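Local coordinates for protein F420-dependent methylenetetrahydromethanopterin dehydrogenase (Methanopyrus kandleri, PDB 1QV9) that catalyses the reversible, coenzyme F420-dependent interconversion of methenyl- and methylene-tetrahydromethanopterin on the methanogenic route from carbon dioxide, at residues A[2-14]-A[31-44]. Numbering follows the deposited sequence.
Sequences TVAKAIFIKCGNL and EDVEFRVVGTSVKM
Strands 4-10 and 33-39 form a parallel backbone ladder at one margin of the chain's six-stranded sheet; the axes of the two strand segments approach to 4.6 Å and are inclined by 21°. The register runs from A4 beside V33 to K10 beside G39. A4, A6 and F8 each turn both their own N-H and their own C=O to segment 31-44, as K10 does with a weaker bond from T40 N: F8 N reaches R36 O at 2.9 Å and V38 N returns to F8 O at 2.9 Å. Backbone groups of K5, I7 and I9 turn instead to the strand 67-71 side.

F8 and F35 form an edge-to-face (T-shaped) pair on the face carrying A4, A6 and F8. The F8 ring presents CE1 over one face of F35, 3.8 Å from F35 CG, with the planes at 83°; A6 CB touches F35 CD2 beside it. Also on this face, the aliphatic part of K10 leans on V37 (K10 CE to V37 CG1 3.7 Å): with CG beside the backbone N (chi1 -58°) and an extended chain beyond, NZ is carried on to a salt bridge with D21. On the opposite face, which carries I7, I9, E34, R36 and V38, I9 CG1 meets V38 CG2, while R36 bends back along its own strand, NH1 binding E34 OE1 at 2.8 Å.

Past the strands, G12 N donates to S41 O at 2.9 Å, and one water links K10 O to S41 N. T40 OG1 donates to K43 O at 2.8 Å, bridging the type II' turn 40-43. Residues 37-39 also pair antiparallel with a strand of the second subunit, continuing the sheet across the interface. With helix 15-19 between them in sequence, the two strands make the first beta-alpha-beta unit of a parallel alpha/beta domain with strand order 2-1-3-4-5-6.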
# COMPACT_ATOMS: atom_id res chain seq x y z
N THR A 2 -30.48 38.11 -7.80
CA THR A 2 -31.55 37.11 -8.11
C THR A 2 -31.14 35.73 -7.60
O THR A 2 -30.00 35.29 -7.80
CB THR A 2 -31.82 37.03 -9.62
OG1 THR A 2 -32.04 38.35 -10.13
CG2 THR A 2 -33.05 36.17 -9.90
N VAL A 3 -32.09 35.07 -6.95
CA VAL A 3 -31.90 33.75 -6.34
C VAL A 3 -32.61 32.66 -7.13
O VAL A 3 -33.82 32.73 -7.34
CB VAL A 3 -32.45 33.77 -4.90
CG1 VAL A 3 -32.39 32.37 -4.28
CG2 VAL A 3 -31.67 34.76 -4.05
N ALA A 4 -31.85 31.65 -7.57
CA ALA A 4 -32.40 30.52 -8.30
C ALA A 4 -32.96 29.52 -7.27
O ALA A 4 -32.37 29.31 -6.21
CB ALA A 4 -31.30 29.85 -9.11
N LYS A 5 -34.08 28.90 -7.61
CA LYS A 5 -34.72 27.95 -6.70
C LYS A 5 -34.92 26.62 -7.40
O LYS A 5 -35.22 26.58 -8.59
CB LYS A 5 -36.07 28.49 -6.24
CG LYS A 5 -35.92 29.65 -5.26
CD LYS A 5 -37.26 30.22 -4.81
CE LYS A 5 -37.95 30.99 -5.92
NZ LYS A 5 -39.21 31.62 -5.43
N ALA A 6 -34.71 25.52 -6.67
CA ALA A 6 -34.92 24.21 -7.26
C ALA A 6 -35.35 23.21 -6.19
O ALA A 6 -35.03 23.38 -5.01
CB ALA A 6 -33.63 23.70 -7.93
N ILE A 7 -36.06 22.18 -6.60
CA ILE A 7 -36.46 21.12 -5.67
C ILE A 7 -35.78 19.87 -6.20
O ILE A 7 -35.76 19.64 -7.41
CB ILE A 7 -37.99 20.88 -5.67
CG1 ILE A 7 -38.73 22.12 -5.17
CG2 ILE A 7 -38.34 19.65 -4.76
CD1 ILE A 7 -40.25 22.01 -5.26
N PHE A 8 -35.21 19.07 -5.30
CA PHE A 8 -34.57 17.81 -5.66
C PHE A 8 -35.41 16.70 -5.08
O PHE A 8 -35.79 16.77 -3.91
CB PHE A 8 -33.15 17.73 -5.08
CG PHE A 8 -32.18 18.67 -5.75
CD1 PHE A 8 -32.09 20.01 -5.36
CD2 PHE A 8 -31.35 18.20 -6.78
CE1 PHE A 8 -31.18 20.88 -5.98
CE2 PHE A 8 -30.42 19.08 -7.41
CZ PHE A 8 -30.34 20.42 -6.99
N ILE A 9 -35.70 15.66 -5.86
CA ILE A 9 -36.50 14.53 -5.36
C ILE A 9 -35.59 13.31 -5.38
O ILE A 9 -34.98 13.02 -6.41
CB ILE A 9 -37.72 14.27 -6.27
CG1 ILE A 9 -38.52 15.55 -6.46
CG2 ILE A 9 -38.58 13.15 -5.69
CD1 ILE A 9 -39.60 15.43 -7.58
N LYS A 10 -35.51 12.59 -4.25
CA LYS A 10 -34.61 11.44 -4.15
C LYS A 10 -35.38 10.19 -3.75
O LYS A 10 -35.93 10.12 -2.64
CB LYS A 10 -33.50 11.70 -3.09
CG LYS A 10 -32.65 12.94 -3.37
CD LYS A 10 -31.48 13.10 -2.40
CE LYS A 10 -30.72 14.40 -2.71
NZ LYS A 10 -29.40 14.46 -2.03
N CYS A 11 -35.43 9.22 -4.66
CA CYS A 11 -36.10 7.94 -4.42
C CYS A 11 -35.14 6.84 -4.83
O CYS A 11 -34.70 6.79 -6.00
CB CYS A 11 -37.39 7.84 -5.22
SG CYS A 11 -38.63 9.09 -4.80
N GLY A 12 -34.82 5.92 -3.91
CA GLY A 12 -33.84 4.90 -4.23
C GLY A 12 -32.48 5.57 -4.01
O GLY A 12 -32.45 6.74 -3.63
N ASN A 13 -31.38 4.87 -4.22
CA ASN A 13 -30.11 5.57 -4.02
C ASN A 13 -29.10 5.30 -5.11
O ASN A 13 -28.90 4.17 -5.54
CB ASN A 13 -29.49 5.21 -2.67
CG ASN A 13 -28.28 6.08 -2.33
OD1 ASN A 13 -28.37 7.33 -2.31
ND2 ASN A 13 -27.14 5.44 -2.09
N LEU A 14 -28.48 6.38 -5.54
CA LEU A 14 -27.44 6.36 -6.54
C LEU A 14 -26.38 7.27 -5.93
O LEU A 14 -26.70 8.19 -5.16
CB LEU A 14 -27.99 7.00 -7.85
CG LEU A 14 -27.82 6.35 -9.22
CD1 LEU A 14 -28.08 4.86 -9.16
CD2 LEU A 14 -28.76 7.06 -10.18
N GLU A 31 -25.23 32.86 -1.89
CA GLU A 31 -26.37 33.74 -1.67
C GLU A 31 -27.35 33.72 -2.84
O GLU A 31 -28.41 34.34 -2.77
CB GLU A 31 -25.87 35.17 -1.47
CG GLU A 31 -24.65 35.28 -0.55
CD GLU A 31 -24.16 36.72 -0.38
OE1 GLU A 31 -24.49 37.35 0.65
OE2 GLU A 31 -23.44 37.24 -1.27
N ASP A 32 -27.02 33.03 -3.91
CA ASP A 32 -27.88 33.02 -5.09
C ASP A 32 -28.72 31.79 -5.37
O ASP A 32 -29.29 31.68 -6.45
CB ASP A 32 -27.05 33.29 -6.34
CG ASP A 32 -26.02 32.19 -6.60
OD1 ASP A 32 -25.71 31.94 -7.77
OD2 ASP A 32 -25.52 31.62 -5.61
N VAL A 33 -28.80 30.86 -4.42
CA VAL A 33 -29.62 29.66 -4.61
C VAL A 33 -30.39 29.31 -3.34
O VAL A 33 -29.99 29.69 -2.24
CB VAL A 33 -28.74 28.41 -4.97
CG1 VAL A 33 -28.02 28.64 -6.27
CG2 VAL A 33 -27.74 28.12 -3.83
N GLU A 34 -31.47 28.57 -3.51
CA GLU A 34 -32.28 28.09 -2.40
C GLU A 34 -32.85 26.78 -2.91
O GLU A 34 -33.42 26.74 -4.00
CB GLU A 34 -33.42 29.07 -2.08
CG GLU A 34 -34.25 28.59 -0.91
CD GLU A 34 -35.23 29.64 -0.38
OE1 GLU A 34 -35.85 29.36 0.67
OE2 GLU A 34 -35.38 30.72 -0.99
N PHE A 35 -32.68 25.72 -2.13
CA PHE A 35 -33.19 24.41 -2.54
C PHE A 35 -34.06 23.77 -1.48
O PHE A 35 -33.97 24.07 -0.28
CB PHE A 35 -32.02 23.43 -2.76
CG PHE A 35 -30.95 23.91 -3.72
CD1 PHE A 35 -29.62 23.69 -3.46
CD2 PHE A 35 -31.30 24.52 -4.92
CE1 PHE A 35 -28.62 24.07 -4.40
CE2 PHE A 35 -30.31 24.90 -5.85
CZ PHE A 35 -28.97 24.67 -5.58
N ARG A 36 -34.92 22.88 -1.93
CA ARG A 36 -35.74 22.04 -1.08
C ARG A 36 -35.43 20.62 -1.57
O ARG A 36 -35.27 20.41 -2.77
CB ARG A 36 -37.23 22.32 -1.23
CG ARG A 36 -37.67 23.71 -0.74
CD ARG A 36 -37.42 23.86 0.78
NE ARG A 36 -37.86 25.19 1.20
CZ ARG A 36 -37.08 26.27 1.22
NH1 ARG A 36 -37.61 27.42 1.60
NH2 ARG A 36 -35.80 26.19 0.88
N VAL A 37 -35.31 19.67 -0.65
CA VAL A 37 -35.02 18.28 -1.00
C VAL A 37 -36.10 17.41 -0.38
O VAL A 37 -36.41 17.57 0.81
CB VAL A 37 -33.62 17.86 -0.50
CG1 VAL A 37 -33.32 16.40 -0.92
CG2 VAL A 37 -32.59 18.79 -1.06
N VAL A 38 -36.69 16.48 -1.14
CA VAL A 38 -37.74 15.63 -0.58
C VAL A 38 -37.62 14.24 -1.16
O VAL A 38 -37.05 14.07 -2.24
CB VAL A 38 -39.15 16.17 -0.89
CG1 VAL A 38 -39.31 17.56 -0.30
CG2 VAL A 38 -39.40 16.19 -2.43
N GLY A 39 -38.13 13.22 -0.47
CA GLY A 39 -38.01 11.89 -1.02
C GLY A 39 -38.59 10.87 -0.09
O GLY A 39 -39.12 11.21 0.98
N THR A 40 -38.50 9.62 -0.51
CA THR A 40 -39.02 8.48 0.25
C THR A 40 -37.89 7.51 0.62
O THR A 40 -38.09 6.30 0.69
CB THR A 40 -40.07 7.70 -0.57
OG1 THR A 40 -39.52 7.38 -1.85
CG2 THR A 40 -41.33 8.53 -0.76
N SER A 41 -36.70 8.06 0.82
CA SER A 41 -35.54 7.27 1.17
C SER A 41 -35.25 6.23 0.08
O SER A 41 -35.38 6.55 -1.12
CB SER A 41 -35.76 6.62 2.57
OG SER A 41 -34.55 6.04 3.03
N VAL A 42 -34.91 5.00 0.44
CA VAL A 42 -34.54 3.98 -0.55
C VAL A 42 -35.70 3.39 -1.36
O VAL A 42 -35.49 2.72 -2.38
CB VAL A 42 -33.85 2.80 0.14
CG1 VAL A 42 -32.62 3.26 0.96
CG2 VAL A 42 -34.84 2.16 1.06
N LYS A 43 -36.93 3.63 -0.92
CA LYS A 43 -38.06 3.05 -1.64
C LYS A 43 -38.32 3.81 -2.93
O LYS A 43 -38.36 5.04 -2.95
CB LYS A 43 -39.30 2.99 -0.75
CG LYS A 43 -39.12 1.96 0.39
CD LYS A 43 -40.45 1.65 1.09
CE LYS A 43 -40.26 0.69 2.28
NZ LYS A 43 -39.47 -0.53 1.94
N MSE A 44 -38.48 3.04 -3.99
CA MSE A 44 -38.67 3.60 -5.33
C MSE A 44 -39.72 2.87 -6.15
O MSE A 44 -39.65 2.84 -7.38
CB MSE A 44 -37.31 3.64 -6.06
CG MSE A 44 -36.60 2.27 -6.18
SE MSE A 44 -35.02 2.35 -7.27
CE MSE A 44 -35.88 2.34 -9.05
O HOH W 1 -35.17 10.37 0.15
O HOH W 2 -32.72 8.46 -1.15